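Local coordinates for Lon211 (Mycobacterium tuberculosis, PDB 6VBK), which forms the N-terminal domain of an ATP-dependent Lon protease and probably helps recognise and bind protein substrates for degradation, at the interface of chains A and B. Numbering follows the deposited sequence. Chains: chain A/B, Lon211.

Contacts 1 and 2 are neighbouring parts of one surface of chain A, their C-alpha centres about 9 Å apart, and share A:Pro31 and B:Asp3. Both receive chain B's N-terminal tail: B:Met2 to B:Leu4 in contact 2, B:Leu6 and B:Met8 in contact 1. The C-alpha centre of contact 3 is about 11 Å from that of contact 1 and about 20 Å from that of contact 2; it joins strand 79-90 and helix 38-53 of chain A to strand 96-112 of chain B. The tail docks apolar side chains beside a water-mediated touch; the structure alone does not establish this pair in solution.

Contact 1: the interface of chains A and B. Residues chain A 31, 91, 97-99; chain B 3, 6, 8.
B:Met8 drives its terminal methyl into a pocket on chain A formed by A:Pro31, A:Leu91 and the strand stretch A:Gly97 to A:Val99. This is the tightly packed part: B:Met8 hides 54 Å², and apolar groups of three residues contact its methyl. CE of B:Met8 lies 3.7 Å from CB of A:Pro31. It is 3.9 Å from CD2 of A:Leu91, and CG2 of A:Val99 is equally near. The same CE also comes within 3.7 Å of the backbone carbonyl O of A:Ala98. Bends at chi2 (85°) and chi3 (67°) fold the chain of B:Met8 and direct the methyl inward, while its sulfur SD passes the CD2 branch of A:Leu91 at 4.0 Å.

Towards B:Asp3 the contact thins out. B:Leu6 hides 35 Å² and lays CB against the A:Pro31 ring, 3.7 Å from its CG. Its CD1 branch adds a further approach, 3.9 Å from CG of A:Pro31; the two side chains meet at a slant. B:Asp3 hides 8 Å², touching the ring through its backbone O. On chain A the pocket combines strand 29-33, the start of strand 96-112 and the loop residue A:Leu91 just after strand 79-90; the chain B residues belong to the N-terminal segment leading to strand 11-19.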
# COMPACT_ATOMS: atom_id res chain seq x y z
N PRO A 31 3.26 8.61 -5.80
CA PRO A 31 2.20 8.33 -4.84
C PRO A 31 1.19 9.47 -4.78
O PRO A 31 1.49 10.62 -5.09
CB PRO A 31 2.96 8.20 -3.52
CG PRO A 31 4.09 9.16 -3.68
CD PRO A 31 4.49 9.09 -5.14
N LEU A 91 -0.12 5.60 3.61
CA LEU A 91 0.95 6.54 3.89
C LEU A 91 1.26 6.53 5.39
O LEU A 91 0.46 6.03 6.19
CB LEU A 91 0.54 7.93 3.42
CG LEU A 91 0.11 7.99 1.95
CD1 LEU A 91 -0.35 9.38 1.56
CD2 LEU A 91 1.24 7.52 1.04
N GLY A 97 -3.70 5.75 0.27
CA GLY A 97 -2.79 6.15 -0.78
C GLY A 97 -2.97 5.28 -2.01
O GLY A 97 -3.51 4.18 -1.96
N ALA A 98 -2.52 5.82 -3.14
CA ALA A 98 -2.59 5.13 -4.42
C ALA A 98 -1.32 5.39 -5.21
O ALA A 98 -0.78 6.50 -5.18
CB ALA A 98 -3.82 5.56 -5.23
N VAL A 99 -0.84 4.37 -5.91
CA VAL A 99 0.28 4.49 -6.82
C VAL A 99 -0.28 4.67 -8.22
O VAL A 99 -1.05 3.83 -8.70
CB VAL A 99 1.20 3.26 -6.74
CG1 VAL A 99 2.35 3.39 -7.74
CG2 VAL A 99 1.73 3.08 -5.33
N ASP B 3 4.44 15.85 -3.06
CA ASP B 3 5.49 15.12 -2.36
C ASP B 3 5.77 13.84 -3.13
O ASP B 3 4.93 12.94 -3.19
CB ASP B 3 5.07 14.82 -0.92
CG ASP B 3 6.24 14.38 -0.06
OD1 ASP B 3 7.19 13.77 -0.59
OD2 ASP B 3 6.22 14.66 1.16
N LEU B 6 7.00 10.15 -0.73
CA LEU B 6 6.11 9.57 0.27
C LEU B 6 6.38 8.08 0.44
O LEU B 6 6.49 7.35 -0.55
CB LEU B 6 4.65 9.80 -0.13
CG LEU B 6 4.14 11.24 -0.17
CD1 LEU B 6 2.71 11.27 -0.68
CD2 LEU B 6 4.24 11.87 1.20
N MET B 8 5.17 4.52 0.99
CA MET B 8 3.93 3.81 0.71
C MET B 8 4.06 2.38 1.18
O MET B 8 4.98 1.66 0.76
CB MET B 8 3.60 3.85 -0.79
CG MET B 8 2.34 3.09 -1.17
SD MET B 8 0.83 4.06 -0.97
CE MET B 8 1.06 5.31 -2.23

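Contact 2: the interface of chains A and B. Residues chain A 24, 28, 30-31, 176-177; chain B 2-4.
B:Leu4 supplies the main apolar contact, spreading its two methyl branches over different parts of chain A. Branch CD2 lies 3.7 Å from CG1 of A:Val30, and the two side chains run side by side, pointing the same way. Branch CD1 turns instead to the 3-10 helix 174-177, reaching CA of A:Tyr177 at 3.8 Å and ring atom CD1 of A:Tyr177 at 3.9 Å. With chi1 at -53°, CG of B:Leu4 stands opposite its own carbonyl carbon, and from there the fork wedges between A:Val30 and A:Tyr177.

A second apolar cluster forms at B:Met2. Its terminal methyl CE sits 3.8 Å from CG2 of A:Val30 and 3.9 Å from CG2 of A:Val24, with the methionine crossing both valines at about a right angle. A:Val30 therefore divides its methyls, CG1 serving B:Leu4 and CG2 serving B:Met2.

A methyl also packs against a backbone carbonyl: CD1 of B:Leu4 comes within 3.5 Å of O of A:Gly176.

Behind this first shell is methyl-to-ring packing within chain A: CE of A:Met28 sits over the centre of the A:Tyr177 ring, 3.8 Å above its plane. In this crystal the site holds the N-terminal tail of one copy between strand 29-33 and the helical part of the other, which could resemble how the domain accepts an apolar peptide segment.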
# COMPACT_ATOMS: atom_id res chain seq x y z
N VAL A 24 1.76 15.39 -12.88
CA VAL A 24 2.20 14.04 -13.19
C VAL A 24 2.33 13.94 -14.71
O VAL A 24 1.36 14.16 -15.44
CB VAL A 24 1.24 12.98 -12.65
CG1 VAL A 24 1.69 11.59 -13.08
CG2 VAL A 24 1.16 13.07 -11.13
N MET A 28 6.01 8.84 -15.38
CA MET A 28 6.25 9.01 -13.96
C MET A 28 5.40 8.03 -13.15
O MET A 28 4.28 7.68 -13.53
CB MET A 28 5.93 10.44 -13.52
CG MET A 28 6.82 11.50 -14.12
SD MET A 28 6.43 13.16 -13.51
CE MET A 28 6.75 12.96 -11.76
N VAL A 30 4.19 7.98 -9.25
CA VAL A 30 4.17 8.83 -8.06
C VAL A 30 3.11 8.31 -7.09
O VAL A 30 2.17 7.61 -7.49
CB VAL A 30 3.89 10.31 -8.41
CG1 VAL A 30 4.92 10.83 -9.41
CG2 VAL A 30 2.49 10.47 -8.96
N PRO A 31 3.26 8.61 -5.80
CA PRO A 31 2.20 8.33 -4.84
C PRO A 31 1.19 9.47 -4.78
O PRO A 31 1.49 10.62 -5.09
CB PRO A 31 2.96 8.20 -3.52
CG PRO A 31 4.09 9.16 -3.68
CD PRO A 31 4.49 9.09 -5.14
N GLY A 176 9.47 15.93 -14.35
CA GLY A 176 8.45 16.11 -13.34
C GLY A 176 8.90 15.75 -11.94
O GLY A 176 8.28 16.19 -10.97
N TYR A 177 9.97 14.96 -11.81
CA TYR A 177 10.55 14.65 -10.51
C TYR A 177 11.46 15.75 -9.99
O TYR A 177 11.85 15.70 -8.82
CB TYR A 177 11.34 13.35 -10.57
CG TYR A 177 10.51 12.09 -10.68
CD1 TYR A 177 9.83 11.59 -9.58
CD2 TYR A 177 10.42 11.38 -11.87
CE1 TYR A 177 9.07 10.44 -9.67
CE2 TYR A 177 9.67 10.23 -11.97
CZ TYR A 177 9.00 9.76 -10.86
OH TYR A 177 8.24 8.61 -10.95
N MET B 2 3.92 18.56 -5.32
CA MET B 2 3.53 17.25 -4.82
C MET B 2 4.72 16.58 -4.14
O MET B 2 5.87 16.72 -4.57
CB MET B 2 3.04 16.37 -5.97
CG MET B 2 1.53 16.35 -6.16
SD MET B 2 1.05 15.47 -7.66
CE MET B 2 2.00 13.96 -7.48
N ASP B 3 4.44 15.85 -3.06
CA ASP B 3 5.49 15.12 -2.36
C ASP B 3 5.77 13.84 -3.13
O ASP B 3 4.93 12.94 -3.19
CB ASP B 3 5.07 14.82 -0.92
CG ASP B 3 6.24 14.38 -0.06
OD1 ASP B 3 7.19 13.77 -0.59
OD2 ASP B 3 6.22 14.66 1.16
N LEU B 4 6.96 13.75 -3.72
CA LEU B 4 7.37 12.61 -4.53
C LEU B 4 8.32 11.68 -3.78
O LEU B 4 9.02 10.89 -4.41
CB LEU B 4 8.00 13.09 -5.83
CG LEU B 4 7.12 14.07 -6.62
CD1 LEU B 4 7.81 14.50 -7.90
CD2 LEU B 4 5.76 13.45 -6.92

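Contact 3: the interface of chains A and B. Residues chain A 41, 90; chain B 109-110.
A:Arg90 and B:Thr110 meet across this junction of two Lon substrate-binding domains, where the tip of an arginine faces the side of a threonine. In the first shell, NH2 of the A:Arg90 guanidinium stands 4.0 Å from the methyl CG2 of B:Thr110. The methyl lies at the edge of the guanidinium and in its plane, so it meets the rim of the group, and the two side chains approach at a slant.

The polar link runs through water 1. NH2 of A:Arg90 donates to this water over 3.0 Å, and the bond is nearly straight, 168° at the hydrogen. From the water to the hydroxyl OG1 of B:Thr110 is 3.1 Å. The water also lies in the guanidinium plane at its edge, which suits an N-H bond and should help orient the group. With chi1 of 53°, the threonine hydroxyl lies between its backbone N and carbonyl carbon, while CG2 is turned towards the arginine.

Next outward, B:Gly109 brings its CA to 4.4 Å from NH2 of A:Arg90, flanking the guanidinium with backbone. A:Arg41 comes towards the same threonine methyl more distantly and from a different direction, its NH2 4.4 Å from CG2 of B:Thr110.

A:Arg90 ends strand 79-90, and its chain bends at chi2 (-74°) before extending to chain B; A:Arg41 projects from helix 38-53. B:Gly109 and B:Thr110 lie near the end of strand 96-112.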
# COMPACT_ATOMS: atom_id res chain seq x y z
N ARG A 41 -10.22 10.83 -4.65
CA ARG A 41 -10.79 9.50 -4.47
C ARG A 41 -12.08 9.33 -5.27
O ARG A 41 -12.37 8.22 -5.75
CB ARG A 41 -11.04 9.21 -2.99
CG ARG A 41 -11.56 7.80 -2.73
CD ARG A 41 -12.23 7.66 -1.37
NE ARG A 41 -11.33 7.11 -0.36
CZ ARG A 41 -11.11 5.81 -0.19
NH1 ARG A 41 -11.71 4.93 -0.98
NH2 ARG A 41 -10.28 5.40 0.75
N ARG A 90 -1.03 2.58 2.04
CA ARG A 90 -1.21 3.50 3.15
C ARG A 90 0.06 4.31 3.36
O ARG A 90 1.17 3.78 3.30
CB ARG A 90 -1.58 2.76 4.44
CG ARG A 90 -2.95 2.11 4.39
CD ARG A 90 -4.07 3.13 4.50
NE ARG A 90 -5.34 2.58 4.05
CZ ARG A 90 -6.52 3.15 4.29
NH1 ARG A 90 -6.59 4.27 4.99
NH2 ARG A 90 -7.63 2.58 3.84
N GLY B 109 -8.39 -1.90 7.14
CA GLY B 109 -8.88 -0.76 6.41
C GLY B 109 -10.18 -1.02 5.67
O GLY B 109 -11.15 -1.50 6.26
N THR B 110 -10.20 -0.70 4.38
CA THR B 110 -11.42 -0.82 3.59
C THR B 110 -11.80 -2.29 3.38
O THR B 110 -10.94 -3.17 3.26
CB THR B 110 -11.24 -0.14 2.23
OG1 THR B 110 -10.06 -0.64 1.59
CG2 THR B 110 -11.12 1.36 2.40
O HOH W 1 -7.14 -0.05 2.51